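Local coordinates for nonsense-mediated mRNA decay protein 2 (Saccharomyces cerevisiae, PDB 4LUN) that takes part in the nonsense-mediated decay of mRNAs containing premature stop codons, the chain here being its N-terminal MIF4G domain, at residues N143-T148 against I208-P213; P213-D218 against S237-F242; R15-E20 against R107-L112. One frame throughout, in Å; residues are numbered along the deposited sequence. Where two conformers were deposited one is given.

Contact 1 (N143-T148 against I208-P213)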
ATOM      1  N   ASN A 143      -1.152   1.088   4.620  1.00 14.57           N
ATOM      2  CA  ASN A 143      -1.037  -0.364   4.631  1.00 14.88           C
ATOM      3  C   ASN A 143      -0.214  -0.867   3.454  1.00 15.21           C
ATOM      4  O   ASN A 143       0.595  -1.788   3.601  1.00 14.79           O
ATOM      5  CB  ASN A 143      -2.425  -1.009   4.623  1.00 13.81           C
ATOM      6  CG  ASN A 143      -3.191  -0.757   5.915  1.00 20.61           C
ATOM      7  OD1 ASN A 143      -2.590  -0.485   6.960  1.00 25.98           O
ATOM      8  ND2 ASN A 143      -4.510  -0.873   5.855  1.00 15.57           N
ATOM      9  N   LEU A 144      -0.416  -0.265   2.288  1.00 14.37           N
ATOM     10  CA  LEU A 144       0.363  -0.648   1.113  1.00 11.79           C
ATOM     11  C   LEU A 144       1.831  -0.314   1.314  1.00 16.36           C
ATOM     12  O   LEU A 144       2.709  -1.075   0.922  1.00 16.46           O
ATOM     13  CB  LEU A 144      -0.176   0.066  -0.144  1.00 14.78           C
ATOM     14  CG  LEU A 144       0.588  -0.110  -1.461  1.00 12.66           C
ATOM     15  CD1 LEU A 144       0.515  -1.568  -1.936  1.00 16.96           C
ATOM     16  CD2 LEU A 144       0.008   0.826  -2.508  1.00 14.49           C
ATOM     17  N   ARG A 145       2.103   0.817   1.957  1.00 15.33           N
ATOM     18  CA  ARG A 145       3.495   1.225   2.136  1.00 16.35           C
ATOM     19  C   ARG A 145       4.211   0.234   3.041  1.00 21.09           C
ATOM     20  O   ARG A 145       5.318  -0.237   2.735  1.00 17.33           O
ATOM     21  CB  ARG A 145       3.554   2.633   2.727  1.00 18.38           C
ATOM     22  CG  ARG A 145       4.945   3.242   2.730  1.00 23.38           C
ATOM     23  CD  ARG A 145       5.641   3.032   4.043  1.00 28.22           C
ATOM     24  NE  ARG A 145       7.014   3.533   4.001  1.00 30.82           N
ATOM     25  CZ  ARG A 145       7.365   4.758   4.372  1.00 35.69           C
ATOM     26  NH1 ARG A 145       6.443   5.605   4.815  1.00 31.99           N
ATOM     27  NH2 ARG A 145       8.636   5.133   4.306  1.00 38.30           N
ATOM     28  N   VAL A 146       3.560  -0.104   4.145  1.00 16.03           N
ATOM     29  CA  VAL A 146       4.136  -1.030   5.120  1.00 16.68           C
ATOM     30  C   VAL A 146       4.316  -2.417   4.512  1.00 17.11           C
ATOM     31  O   VAL A 146       5.343  -3.072   4.726  1.00 17.55           O
ATOM     32  CB  VAL A 146       3.280  -1.078   6.408  1.00 19.12           C
ATOM     33  CG1 VAL A 146       3.691  -2.255   7.289  1.00 21.64           C
ATOM     34  CG2 VAL A 146       3.417   0.246   7.176  1.00 21.19           C
ATOM     35  N   PHE A 147       3.313  -2.862   3.757  1.00 13.96           N
ATOM     36  CA  PHE A 147       3.411  -4.139   3.068  1.00 12.90           C
ATOM     37  C   PHE A 147       4.641  -4.170   2.186  1.00 17.82           C
ATOM     38  O   PHE A 147       5.393  -5.146   2.188  1.00 15.37           O
ATOM     39  CB  PHE A 147       2.194  -4.425   2.199  1.00 14.37           C
ATOM     40  CG  PHE A 147       2.364  -5.655   1.360  1.00 12.29           C
ATOM     41  CD1 PHE A 147       1.996  -6.891   1.859  1.00 18.96           C
ATOM     42  CD2 PHE A 147       2.916  -5.577   0.089  1.00 15.44           C
ATOM     43  CE1 PHE A 147       2.183  -8.045   1.105  1.00 16.29           C
ATOM     44  CE2 PHE A 147       3.103  -6.726  -0.668  1.00 21.17           C
ATOM     45  CZ  PHE A 147       2.725  -7.961  -0.151  1.00 20.22           C
ATOM     46  N   THR A 148       4.828  -3.100   1.421  1.00 15.69           N
ATOM     47  CA  THR A 148       5.891  -3.058   0.428  1.00 15.19           C
ATOM     48  C   THR A 148       7.269  -3.040   1.085  1.00 15.81           C
ATOM     49  O   THR A 148       8.206  -3.689   0.591  1.00 16.25           O
ATOM     50  CB  THR A 148       5.699  -1.881  -0.540  1.00 13.85           C
ATOM     51  OG1 THR A 148       4.405  -1.997  -1.138  1.00 15.55           O
ATOM     52  CG2 THR A 148       6.726  -1.947  -1.663  1.00 12.76           C
ATOM     53  N   ILE A 208       4.323   5.287  -6.695  1.00 15.31           N
ATOM     54  CA  ILE A 208       5.481   5.491  -7.564  1.00 18.11           C
ATOM     55  C   ILE A 208       6.491   6.445  -6.931  1.00 20.08           C
ATOM     56  O   ILE A 208       7.688   6.296  -7.146  1.00 21.12           O
ATOM     57  CB  ILE A 208       5.099   6.003  -8.976  1.00 18.72           C
ATOM     58  CG1 ILE A 208       4.503   7.418  -8.928  1.00 15.22           C
ATOM     59  CG2 ILE A 208       4.163   5.014  -9.673  1.00 19.35           C
ATOM     60  CD1 ILE A 208       4.051   7.914 -10.287  1.00 21.05           C
ATOM     61  N   LYS A 209       6.017   7.414  -6.152  1.00 20.72           N
ATOM     62  CA  LYS A 209       6.928   8.382  -5.535  1.00 19.63           C
ATOM     63  C   LYS A 209       7.810   7.722  -4.491  1.00 21.15           C
ATOM     64  O   LYS A 209       8.990   8.048  -4.366  1.00 24.54           O
ATOM     65  CB  LYS A 209       6.150   9.528  -4.880  1.00 19.09           C
ATOM     66  CG  LYS A 209       5.577  10.551  -5.844  1.00 27.34           C
ATOM     67  CD  LYS A 209       4.604  11.471  -5.098  1.00 31.46           C
ATOM     68  CE  LYS A 209       3.929  12.454  -6.031  1.00 41.08           C
ATOM     69  NZ  LYS A 209       2.766  13.120  -5.371  1.00 41.55           N
ATOM     70  N   LYS A 210       7.232   6.806  -3.721  1.00 19.69           N
ATOM     71  CA  LYS A 210       7.948   6.162  -2.633  1.00 22.27           C
ATOM     72  C   LYS A 210       8.764   4.952  -3.080  1.00 24.55           C
ATOM     73  O   LYS A 210       9.762   4.609  -2.443  1.00 24.55           O
ATOM     74  CB  LYS A 210       6.971   5.768  -1.519  1.00 23.77           C
ATOM     75  CG  LYS A 210       7.641   5.386  -0.204  1.00 29.36           C
ATOM     76  CD  LYS A 210       6.774   5.748   0.992  1.00 35.23           C
ATOM     77  CE  LYS A 210       6.739   7.257   1.237  1.00 35.28           C
ATOM     78  NZ  LYS A 210       8.081   7.778   1.647  1.00 39.75           N
ATOM     79  N   PHE A 211       8.347   4.304  -4.166  1.00 19.94           N
ATOM     80  CA  PHE A 211       9.008   3.077  -4.600  1.00 17.97           C
ATOM     81  C   PHE A 211       9.469   3.135  -6.049  1.00 17.98           C
ATOM     82  O   PHE A 211       9.327   2.174  -6.803  1.00 17.86           O
ATOM     83  CB  PHE A 211       8.100   1.869  -4.339  1.00 17.16           C
ATOM     84  CG  PHE A 211       7.719   1.718  -2.892  1.00 13.92           C
ATOM     85  CD1 PHE A 211       8.636   1.236  -1.971  1.00 16.35           C
ATOM     86  CD2 PHE A 211       6.461   2.087  -2.444  1.00 15.76           C
ATOM     87  CE1 PHE A 211       8.293   1.097  -0.627  1.00 20.79           C
ATOM     88  CE2 PHE A 211       6.110   1.960  -1.116  1.00 17.09           C
ATOM     89  CZ  PHE A 211       7.024   1.469  -0.195  1.00 18.02           C
ATOM     90  N   ALA A 212      10.038   4.284  -6.420  1.00 19.12           N
ATOM     91  CA  ALA A 212      10.465   4.559  -7.799  1.00 18.37           C
ATOM     92  C   ALA A 212      11.342   3.505  -8.483  1.00 18.54           C
ATOM     93  O   ALA A 212      11.162   3.253  -9.681  1.00 20.89           O
ATOM     94  CB  ALA A 212      11.127   5.938  -7.888  1.00 21.62           C
ATOM     95  N   PRO A 213      12.294   2.893  -7.750  1.00 20.69           N
ATOM     96  CA  PRO A 213      13.105   1.902  -8.466  1.00 19.35           C
ATOM     97  C   PRO A 213      12.300   0.751  -9.060  1.00 21.70           C
ATOM     98  O   PRO A 213      12.787   0.113  -9.983  1.00 25.26           O
ATOM     99  CB  PRO A 213      14.056   1.376  -7.387  1.00 24.07           C
ATOM    100  CG  PRO A 213      14.148   2.487  -6.399  1.00 22.99           C
ATOM    101  CD  PRO A 213      12.802   3.128  -6.382  1.00 19.98           C
TER
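The phenyl ring of F211 carries T148 CG2 over the centre of one face, 3.6 Å from its centroid and 12° off the ring normal, a clear CH-pi contact; the opposite face takes K210 CG, shifted toward the rim. R145 O comes obliquely at F211 CZ, 3.8 Å away. The second flat group is the guanidinium of R145, nearly perpendicular to the F211 ring at 85°, and K210 CD sits 3.6 Å above the centre of one of its faces. The lysine methylenes thus fill the angle between guanidinium and phenyl. R145 NH2 and K210 NZ end 3.8 Å apart, a pairing of like charges that is probably eased on the arginine side, where E149 forms a salt bridge to NE and N87 takes NH2.

T148 owes its aim to its first torsion: with chi1 at -56°, CG2 lies anti to the backbone N and is presented to the ring, while OG1 turns back to donate to L144 O at 2.8 Å. L144 O takes two donors, OG1 and T148 N, from opposite faces of its carbonyl plane. The F207 ring meets that of F211, and W222 touches its side chain. F211 is the first residue past helix 201-210, and its ring packs on helix 130-152, a partly buried helix-end contact of the all-helical, HEAT-repeat MIF4G domain.

Contact 2 (P213-D218 against S237-F242)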
ATOM      1  N   PRO A 213      12.294   2.893  -7.750  1.00 20.69           N
ATOM      2  CA  PRO A 213      13.105   1.902  -8.466  1.00 19.35           C
ATOM      3  C   PRO A 213      12.300   0.751  -9.060  1.00 21.70           C
ATOM      4  O   PRO A 213      12.787   0.113  -9.983  1.00 25.26           O
ATOM      5  CB  PRO A 213      14.056   1.376  -7.387  1.00 24.07           C
ATOM      6  CG  PRO A 213      14.148   2.487  -6.399  1.00 22.99           C
ATOM      7  CD  PRO A 213      12.802   3.128  -6.382  1.00 19.98           C
ATOM      8  N   LEU A 214      11.089   0.499  -8.567  1.00 17.77           N
ATOM      9  CA  LEU A 214      10.264  -0.546  -9.163  1.00 17.62           C
ATOM     10  C   LEU A 214       9.732  -0.127 -10.520  1.00 23.10           C
ATOM     11  O   LEU A 214       9.236  -0.956 -11.264  1.00 20.67           O
ATOM     12  CB  LEU A 214       9.100  -0.932  -8.224  1.00 18.12           C
ATOM     13  CG  LEU A 214       9.486  -1.475  -6.847  1.00 19.82           C
ATOM     14  CD1 LEU A 214       8.251  -1.820  -6.027  1.00 19.58           C
ATOM     15  CD2 LEU A 214      10.359  -2.725  -6.991  1.00 19.55           C
ATOM     16  N   PHE A 215       9.834   1.160 -10.856  1.00 20.56           N
ATOM     17  CA  PHE A 215       9.194   1.682 -12.064  1.00 24.50           C
ATOM     18  C   PHE A 215      10.170   2.221 -13.094  1.00 29.33           C
ATOM     19  O   PHE A 215       9.773   2.654 -14.185  1.00 30.27           O
ATOM     20  CB  PHE A 215       8.166   2.748 -11.689  1.00 21.99           C
ATOM     21  CG  PHE A 215       7.014   2.187 -10.931  1.00 18.55           C
ATOM     22  CD1 PHE A 215       5.953   1.607 -11.610  1.00 17.46           C
ATOM     23  CD2 PHE A 215       7.024   2.165  -9.546  1.00 17.17           C
ATOM     24  CE1 PHE A 215       4.892   1.060 -10.907  1.00 17.57           C
ATOM     25  CE2 PHE A 215       5.974   1.610  -8.837  1.00 19.11           C
ATOM     26  CZ  PHE A 215       4.903   1.053  -9.531  1.00 16.90           C
ATOM     27  N   ARG A 216      11.448   2.177 -12.752  1.00 24.84           N
ATOM     28  CA  ARG A 216      12.496   2.637 -13.655  0.60 31.35           C
ATOM     29  C   ARG A 216      13.400   1.479 -14.079  1.00 31.08           C
ATOM     30  O   ARG A 216      14.143   0.936 -13.270  1.00 27.57           O
ATOM     31  CB  ARG A 216      13.298   3.759 -12.994  0.60 31.33           C
ATOM     32  CG  ARG A 216      12.420   4.875 -12.427  0.60 34.17           C
ATOM     33  CD  ARG A 216      13.157   6.206 -12.377  0.60 36.75           C
ATOM     34  NE  ARG A 216      12.297   7.318 -11.973  0.60 34.85           N
ATOM     35  CZ  ARG A 216      11.424   7.926 -12.775  0.60 33.15           C
ATOM     36  NH1 ARG A 216      11.272   7.527 -14.032  0.60 35.44           N
ATOM     37  NH2 ARG A 216      10.693   8.933 -12.316  0.60 30.29           N
ATOM     38  N   ASP A 217      13.320   1.099 -15.350  1.00 33.89           N
ATOM     39  CA  ASP A 217      14.049  -0.075 -15.825  1.00 38.25           C
ATOM     40  C   ASP A 217      15.554  -0.013 -15.599  1.00 34.88           C
ATOM     41  O   ASP A 217      16.183  -1.039 -15.350  1.00 37.59           O
ATOM     42  CB  ASP A 217      13.761  -0.372 -17.297  1.00 41.60           C
ATOM     43  CG  ASP A 217      14.475  -1.627 -17.778  1.00 51.88           C
ATOM     44  OD1 ASP A 217      14.096  -2.732 -17.332  1.00 52.02           O
ATOM     45  OD2 ASP A 217      15.422  -1.511 -18.588  1.00 55.76           O
ATOM     46  N   ASP A 218      16.126   1.184 -15.684  1.00 31.35           N
ATOM     47  CA  ASP A 218      17.564   1.340 -15.475  1.00 33.96           C
ATOM     48  C   ASP A 218      17.969   1.268 -14.007  1.00 36.01           C
ATOM     49  O   ASP A 218      19.142   1.063 -13.695  1.00 32.55           O
ATOM     50  CB  ASP A 218      18.060   2.646 -16.090  1.00 38.98           C
ATOM     51  CG  ASP A 218      18.012   2.628 -17.598  1.00 39.57           C
ATOM     52  OD1 ASP A 218      18.070   1.524 -18.173  1.00 40.54           O
ATOM     53  OD2 ASP A 218      17.911   3.717 -18.206  1.00 41.87           O
ATOM     54  N   SER A 237       3.404  -2.617 -16.686  1.00 16.30           N
ATOM     55  CA  SER A 237       2.218  -2.876 -17.507  1.00 18.35           C
ATOM     56  C   SER A 237       0.964  -2.371 -16.813  1.00 16.43           C
ATOM     57  O   SER A 237       0.124  -1.685 -17.418  1.00 15.52           O
ATOM     58  CB  SER A 237       2.061  -4.370 -17.785  1.00 21.69           C
ATOM     59  OG  SER A 237       0.799  -4.631 -18.384  1.00 31.06           O
ATOM     60  N   LEU A 238       0.831  -2.708 -15.535  1.00 14.07           N
ATOM     61  CA  LEU A 238      -0.320  -2.282 -14.754  1.00 14.35           C
ATOM     62  C   LEU A 238      -0.444  -0.772 -14.690  1.00 14.78           C
ATOM     63  O   LEU A 238      -1.536  -0.218 -14.859  1.00 16.00           O
ATOM     64  CB  LEU A 238      -0.218  -2.834 -13.332  1.00 15.27           C
ATOM     65  CG  LEU A 238      -1.340  -2.515 -12.345  1.00 16.03           C
ATOM     66  CD1 LEU A 238      -2.661  -3.042 -12.872  1.00 22.43           C
ATOM     67  CD2 LEU A 238      -1.017  -3.120 -10.981  1.00 18.67           C
ATOM     68  N   PHE A 239       0.673  -0.091 -14.458  1.00 13.80           N
ATOM     69  CA  PHE A 239       0.603   1.350 -14.277  1.00 15.21           C
ATOM     70  C   PHE A 239       0.413   2.092 -15.594  1.00 16.45           C
ATOM     71  O   PHE A 239      -0.277   3.102 -15.633  1.00 16.80           O
ATOM     72  CB  PHE A 239       1.800   1.888 -13.476  1.00 17.82           C
ATOM     73  CG  PHE A 239       1.614   1.791 -11.992  1.00 15.16           C
ATOM     74  CD1 PHE A 239       1.586   2.935 -11.197  1.00 19.86           C
ATOM     75  CD2 PHE A 239       1.393   0.562 -11.385  1.00 18.85           C
ATOM     76  CE1 PHE A 239       1.393   2.839  -9.830  1.00 16.24           C
ATOM     77  CE2 PHE A 239       1.195   0.464 -10.011  1.00 20.79           C
ATOM     78  CZ  PHE A 239       1.202   1.612  -9.230  1.00 19.81           C
ATOM     79  N   LYS A 240       1.001   1.584 -16.675  1.00 16.30           N
ATOM     80  CA  LYS A 240       0.785   2.182 -17.995  1.00 18.05           C
ATOM     81  C   LYS A 240      -0.672   2.024 -18.449  1.00 20.87           C
ATOM     82  O   LYS A 240      -1.243   2.941 -19.022  1.00 18.21           O
ATOM     83  CB  LYS A 240       1.783   1.624 -19.016  1.00 20.36           C
ATOM     84  CG  LYS A 240       3.183   2.228 -18.849  1.00 24.85           C
ATOM     85  CD  LYS A 240       4.166   1.710 -19.888  1.00 41.19           C
ATOM     86  CE  LYS A 240       5.607   2.017 -19.487  1.00 41.70           C
ATOM     87  NZ  LYS A 240       5.937   3.465 -19.596  1.00 43.09           N
ATOM     88  N   ASN A 241      -1.284   0.878 -18.158  1.00 16.93           N
ATOM     89  CA  ASN A 241      -2.722   0.747 -18.377  1.00 18.00           C
ATOM     90  C   ASN A 241      -3.535   1.711 -17.518  1.00 15.63           C
ATOM     91  O   ASN A 241      -4.523   2.280 -17.976  1.00 17.01           O
ATOM     92  CB  ASN A 241      -3.188  -0.676 -18.112  1.00 17.85           C
ATOM     93  CG  ASN A 241      -2.992  -1.571 -19.312  1.00 27.11           C
ATOM     94  OD1 ASN A 241      -3.720  -1.463 -20.300  1.00 26.84           O
ATOM     95  ND2 ASN A 241      -1.995  -2.447 -19.245  1.00 23.27           N
ATOM     96  N   PHE A 242      -3.100   1.892 -16.280  1.00 14.32           N
ATOM     97  CA  PHE A 242      -3.799   2.782 -15.357  1.00 14.30           C
ATOM     98  C   PHE A 242      -3.650   4.213 -15.838  1.00 17.09           C
ATOM     99  O   PHE A 242      -4.564   5.022 -15.723  1.00 15.15           O
ATOM    100  CB  PHE A 242      -3.240   2.611 -13.944  1.00 13.79           C
ATOM    101  CG  PHE A 242      -4.027   3.344 -12.896  1.00 17.00           C
ATOM    102  CD1 PHE A 242      -5.200   2.805 -12.379  1.00 15.77           C
ATOM    103  CD2 PHE A 242      -3.587   4.560 -12.430  1.00 13.06           C
ATOM    104  CE1 PHE A 242      -5.926   3.484 -11.415  1.00 12.64           C
ATOM    105  CE2 PHE A 242      -4.306   5.258 -11.469  1.00 16.13           C
ATOM    106  CZ  PHE A 242      -5.481   4.708 -10.953  1.00 14.92           C
TER
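Aromatic packing comes first, because F215 and F239 make the whole contact. They form a T-shaped pair in which the edge of F215 is turned to the face of F239, with centroids 4.6 Å apart and planes inclined at 57°, well short of perpendicular. F215 CE1 does most of the touching: it stands over the centre of the F239 ring, 3.5 Å from F239 CG. F215 CZ follows it across the same face and lies 3.8 Å from F239 CZ, so two neighbouring ring carbons rest on the phenyl. The first torsion of F215, -66°, sets CG anti to its carbonyl carbon and sends the ring out of the loop toward the helix.

Apolar contacts surround the pair. I208, from helix 201-210, touches both rings, L235 packs on F215, and L187 and A204 meet F239, leaving the two phenylalanines buried among aliphatic groups.

Hydrogen bonds serve each side separately. In the helix, N241 ND2 donates to S237 O at 2.9 Å from 48° above the carbonyl plane, while N241 N reaches the same oxygen from the opposite face. On the loop, K232 NZ binds both P213 O and R216 O, holding the backbone on either side of F215 to the start of helix 231-271.

The arrangement is a connecting segment folded back on the helix it leads into, with an aromatic side chain packed between helices 201-210 and 231-271 of this HEAT-repeat domain, helix 182-190 being reached through F239.

Contact 3 (R15-E20 against R107-L112); sequences RAWNGE and RFTSPL
The C-terminal end of helix 3-17, closed by a Schellman motif, meets helix 106-116 through the indole of W17 and the side chain of T109. The six-membered part of the indole does the touching. W17 CZ2 lies 3.5 Å from T109 CG2, and T109 CB stands 3.8 Å from that same W17 CZ2. The methyl approaches the ring obliquely, and farther along, W17 CH2 passes S110 N at 4.3 Å. T109 meets the indole with its carbon branch because chi1 of -50° places CG2 anti to the backbone N. Its OG1 is directed elsewhere, to a hydrogen bond with H101 ND1. The H101 ring also packs on W17, making it a third member of the cluster, R157 makes a cation-pi contact with the indole, and W17 NE1 is hydrogen-bonded to V155 O. The contact lays the N-terminal helix 3-17 on helix 106-116 of the HEAT-repeat MIF4G domain.

In the Schellman turn itself, G19 takes a phi of 98° and two backbone bonds run back into the last turn: E20 N to R15 O and G19 N to A16 O, each 3.0 Å. R15 NH1 and E20 OE2 form a salt bridge across this turn, modelled so short that its exact length is doubtful. The partner helix has its own irregularity just beyond the touching residues. The nitrogen of P111 has no bond to the preceding turn, the helix kinks there, and L112 N to F108 O stretches to 3.3 Å. Beside the kink, S110 OG is hydrogen-bonded to E163 N and D166 OD2.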
ATOM      1  N   ARG A  15      16.952 -16.595   4.656  1.00 20.50           N
ATOM      2  CA  ARG A  15      17.456 -17.774   5.362  1.00 25.46           C
ATOM      3  C   ARG A  15      16.423 -18.331   6.338  1.00 22.46           C
ATOM      4  O   ARG A  15      16.245 -19.546   6.436  1.00 25.84           O
ATOM      5  CB  ARG A  15      18.776 -17.460   6.070  1.00 30.23           C
ATOM      6  CG  ARG A  15      19.920 -17.225   5.093  1.00 30.23           C
ATOM      7  CD  ARG A  15      21.262 -17.552   5.703  1.00 46.58           C
ATOM      8  NE  ARG A  15      21.711 -16.538   6.649  1.00 49.96           N
ATOM      9  CZ  ARG A  15      22.117 -16.800   7.887  1.00 49.02           C
ATOM     10  NH1 ARG A  15      22.123 -18.047   8.338  1.00 48.77           N
ATOM     11  NH2 ARG A  15      22.515 -15.811   8.676  1.00 47.53           N
ATOM     12  N   ALA A  16      15.719 -17.446   7.042  1.00 21.73           N
ATOM     13  CA  ALA A  16      14.663 -17.881   7.948  1.00 22.68           C
ATOM     14  C   ALA A  16      13.530 -18.582   7.201  1.00 26.09           C
ATOM     15  O   ALA A  16      13.021 -19.603   7.669  1.00 26.33           O
ATOM     16  CB  ALA A  16      14.127 -16.710   8.779  1.00 24.21           C
ATOM     17  N   TRP A  17      13.141 -18.049   6.042  1.00 22.28           N
ATOM     18  CA  TRP A  17      12.138 -18.715   5.226  1.00 18.92           C
ATOM     19  C   TRP A  17      12.654 -20.090   4.816  1.00 26.24           C
ATOM     20  O   TRP A  17      11.875 -21.021   4.637  1.00 27.74           O
ATOM     21  CB  TRP A  17      11.778 -17.899   3.985  1.00 21.58           C
ATOM     22  CG  TRP A  17      10.608 -16.951   4.172  1.00 20.26           C
ATOM     23  CD1 TRP A  17      10.618 -15.597   3.988  1.00 19.73           C
ATOM     24  CD2 TRP A  17       9.260 -17.296   4.546  1.00 22.32           C
ATOM     25  NE1 TRP A  17       9.372 -15.078   4.240  1.00 19.00           N
ATOM     26  CE2 TRP A  17       8.525 -16.090   4.577  1.00 22.50           C
ATOM     27  CE3 TRP A  17       8.617 -18.497   4.862  1.00 21.70           C
ATOM     28  CZ2 TRP A  17       7.164 -16.060   4.919  1.00 21.77           C
ATOM     29  CZ3 TRP A  17       7.265 -18.459   5.201  1.00 23.92           C
ATOM     30  CH2 TRP A  17       6.556 -17.247   5.227  1.00 23.98           C
ATOM     31  N   ASN A  18      13.972 -20.199   4.666  1.00 28.59           N
ATOM     32  CA  ASN A  18      14.595 -21.438   4.207  1.00 28.90           C
ATOM     33  C   ASN A  18      14.792 -22.443   5.341  1.00 31.90           C
ATOM     34  O   ASN A  18      15.352 -23.524   5.139  1.00 37.82           O
ATOM     35  CB  ASN A  18      15.925 -21.146   3.503  1.00 28.75           C
ATOM     36  CG  ASN A  18      15.737 -20.608   2.095  1.00 37.34           C
ATOM     37  OD1 ASN A  18      14.694 -20.818   1.468  1.00 35.82           O
ATOM     38  ND2 ASN A  18      16.754 -19.917   1.585  1.00 41.18           N
ATOM     39  N   GLY A  19      14.332 -22.079   6.534  1.00 30.82           N
ATOM     40  CA  GLY A  19      14.300 -22.994   7.657  1.00 38.33           C
ATOM     41  C   GLY A  19      15.467 -22.862   8.613  1.00 39.85           C
ATOM     42  O   GLY A  19      15.597 -23.646   9.553  1.00 49.25           O
ATOM     43  N   GLU A  20      16.328 -21.879   8.385  1.00 36.60           N
ATOM     44  CA  GLU A  20      17.459 -21.689   9.278  1.00 36.16           C
ATOM     45  C   GLU A  20      17.035 -20.976  10.549  1.00 44.58           C
ATOM     46  O   GLU A  20      16.045 -20.246  10.565  1.00 45.09           O
ATOM     47  CB  GLU A  20      18.556 -20.879   8.606  1.00 33.53           C
ATOM     48  CG  GLU A  20      19.020 -21.416   7.279  1.00 34.78           C
ATOM     49  CD  GLU A  20      20.282 -20.726   6.819  1.00 49.31           C
ATOM     50  OE1 GLU A  20      20.582 -20.768   5.608  1.00 48.69           O
ATOM     51  OE2 GLU A  20      20.971 -20.138   7.680  1.00 54.56           O
ATOM     52  N   ARG A 107       5.505 -20.101  10.757  1.00 25.44           N
ATOM     53  CA  ARG A 107       4.415 -20.246  11.715  1.00 27.07           C
ATOM     54  C   ARG A 107       3.993 -18.897  12.312  1.00 24.70           C
ATOM     55  O   ARG A 107       2.885 -18.772  12.819  1.00 29.75           O
ATOM     56  CB  ARG A 107       4.731 -21.290  12.797  1.00 30.27           C
ATOM     57  CG  ARG A 107       5.952 -21.000  13.637  1.00 27.74           C
ATOM     58  CD  ARG A 107       6.312 -22.211  14.503  1.00 37.26           C
ATOM     59  NE  ARG A 107       7.275 -21.851  15.541  1.00 36.22           N
ATOM     60  CZ  ARG A 107       8.595 -21.892  15.384  1.00 42.77           C
ATOM     61  NH1 ARG A 107       9.119 -22.290  14.232  1.00 39.94           N
ATOM     62  NH2 ARG A 107       9.397 -21.538  16.380  1.00 41.79           N
ATOM     63  N   PHE A 108       4.861 -17.886  12.223  1.00 20.88           N
ATOM     64  CA  PHE A 108       4.479 -16.512  12.556  1.00 21.62           C
ATOM     65  C   PHE A 108       4.072 -15.740  11.303  1.00 23.36           C
ATOM     66  O   PHE A 108       3.005 -15.131  11.259  1.00 23.02           O
ATOM     67  CB  PHE A 108       5.623 -15.777  13.259  1.00 21.21           C
ATOM     68  CG  PHE A 108       5.471 -14.275  13.281  1.00 21.11           C
ATOM     69  CD1 PHE A 108       4.662 -13.656  14.220  1.00 24.47           C
ATOM     70  CD2 PHE A 108       6.156 -13.479  12.369  1.00 21.51           C
ATOM     71  CE1 PHE A 108       4.527 -12.278  14.244  1.00 27.52           C
ATOM     72  CE2 PHE A 108       6.028 -12.098  12.388  1.00 23.26           C
ATOM     73  CZ  PHE A 108       5.208 -11.497  13.326  1.00 25.74           C
ATOM     74  N   THR A 109       4.929 -15.767  10.289  1.00 19.39           N
ATOM     75  CA  THR A 109       4.733 -14.913   9.105  1.00 17.70           C
ATOM     76  C   THR A 109       3.556 -15.309   8.217  1.00 20.90           C
ATOM     77  O   THR A 109       2.853 -14.437   7.678  1.00 21.09           O
ATOM     78  CB  THR A 109       6.041 -14.797   8.287  1.00 20.51           C
ATOM     79  OG1 THR A 109       7.110 -14.457   9.181  1.00 22.18           O
ATOM     80  CG2 THR A 109       5.919 -13.722   7.213  1.00 20.02           C
ATOM     81  N   SER A 110       3.333 -16.607   8.042  1.00 20.15           N
ATOM     82  CA  SER A 110       2.201 -17.071   7.236  1.00 19.95           C
ATOM     83  C   SER A 110       0.841 -16.547   7.714  1.00 25.33           C
ATOM     84  O   SER A 110       0.128 -15.886   6.937  1.00 21.63           O
ATOM     85  CB  SER A 110       2.207 -18.602   7.051  1.00 27.80           C
ATOM     86  OG  SER A 110       0.980 -19.057   6.502  1.00 30.46           O
ATOM     87  N   PRO A 111       0.468 -16.804   8.985  1.00 23.80           N
ATOM     88  CA  PRO A 111      -0.829 -16.256   9.404  1.00 20.04           C
ATOM     89  C   PRO A 111      -0.857 -14.721   9.468  1.00 24.51           C
ATOM     90  O   PRO A 111      -1.914 -14.124   9.236  1.00 23.30           O
ATOM     91  CB  PRO A 111      -1.045 -16.870  10.795  1.00 23.60           C
ATOM     92  CG  PRO A 111       0.319 -17.256  11.270  1.00 28.90           C
ATOM     93  CD  PRO A 111       1.102 -17.616  10.042  1.00 25.43           C
ATOM     94  N   LEU A 112       0.279 -14.092   9.760  1.00 20.33           N
ATOM     95  CA  LEU A 112       0.349 -12.639   9.767  1.00 20.88           C
ATOM     96  C   LEU A 112       0.078 -12.102   8.364  1.00 22.00           C
ATOM     97  O   LEU A 112      -0.723 -11.188   8.189  1.00 21.03           O
ATOM     98  CB  LEU A 112       1.718 -12.144  10.245  1.00 20.37           C
ATOM     99  CG  LEU A 112       1.963 -10.637  10.038  1.00 22.36           C
ATOM    100  CD1 LEU A 112       1.005  -9.803  10.862  1.00 23.07           C
ATOM    101  CD2 LEU A 112       3.401 -10.236  10.329  1.00 23.41           C
TER

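Overall arrangement
Contacts 1 and 2 belong together: they share P213, their centres are 13 Å apart, and I208 of contact 1 packs its CG2 on F239 CE1 of contact 2 at 3.5 Å. Both involve the chain as it leaves helix 201-210, first against helix 130-152, then against helix 231-271. Contact 3 stands apart, about 23 Å from contact 1 and 30 Å from contact 2, centre to centre, where the N-terminal helix is added to helix 106-116. Contact 2 is buried and purely aromatic across its segments; contact 1 runs from a buried ring out to an exposed lysine; contact 3, farthest from the chain centre, puts a partly exposed indole on buried residues.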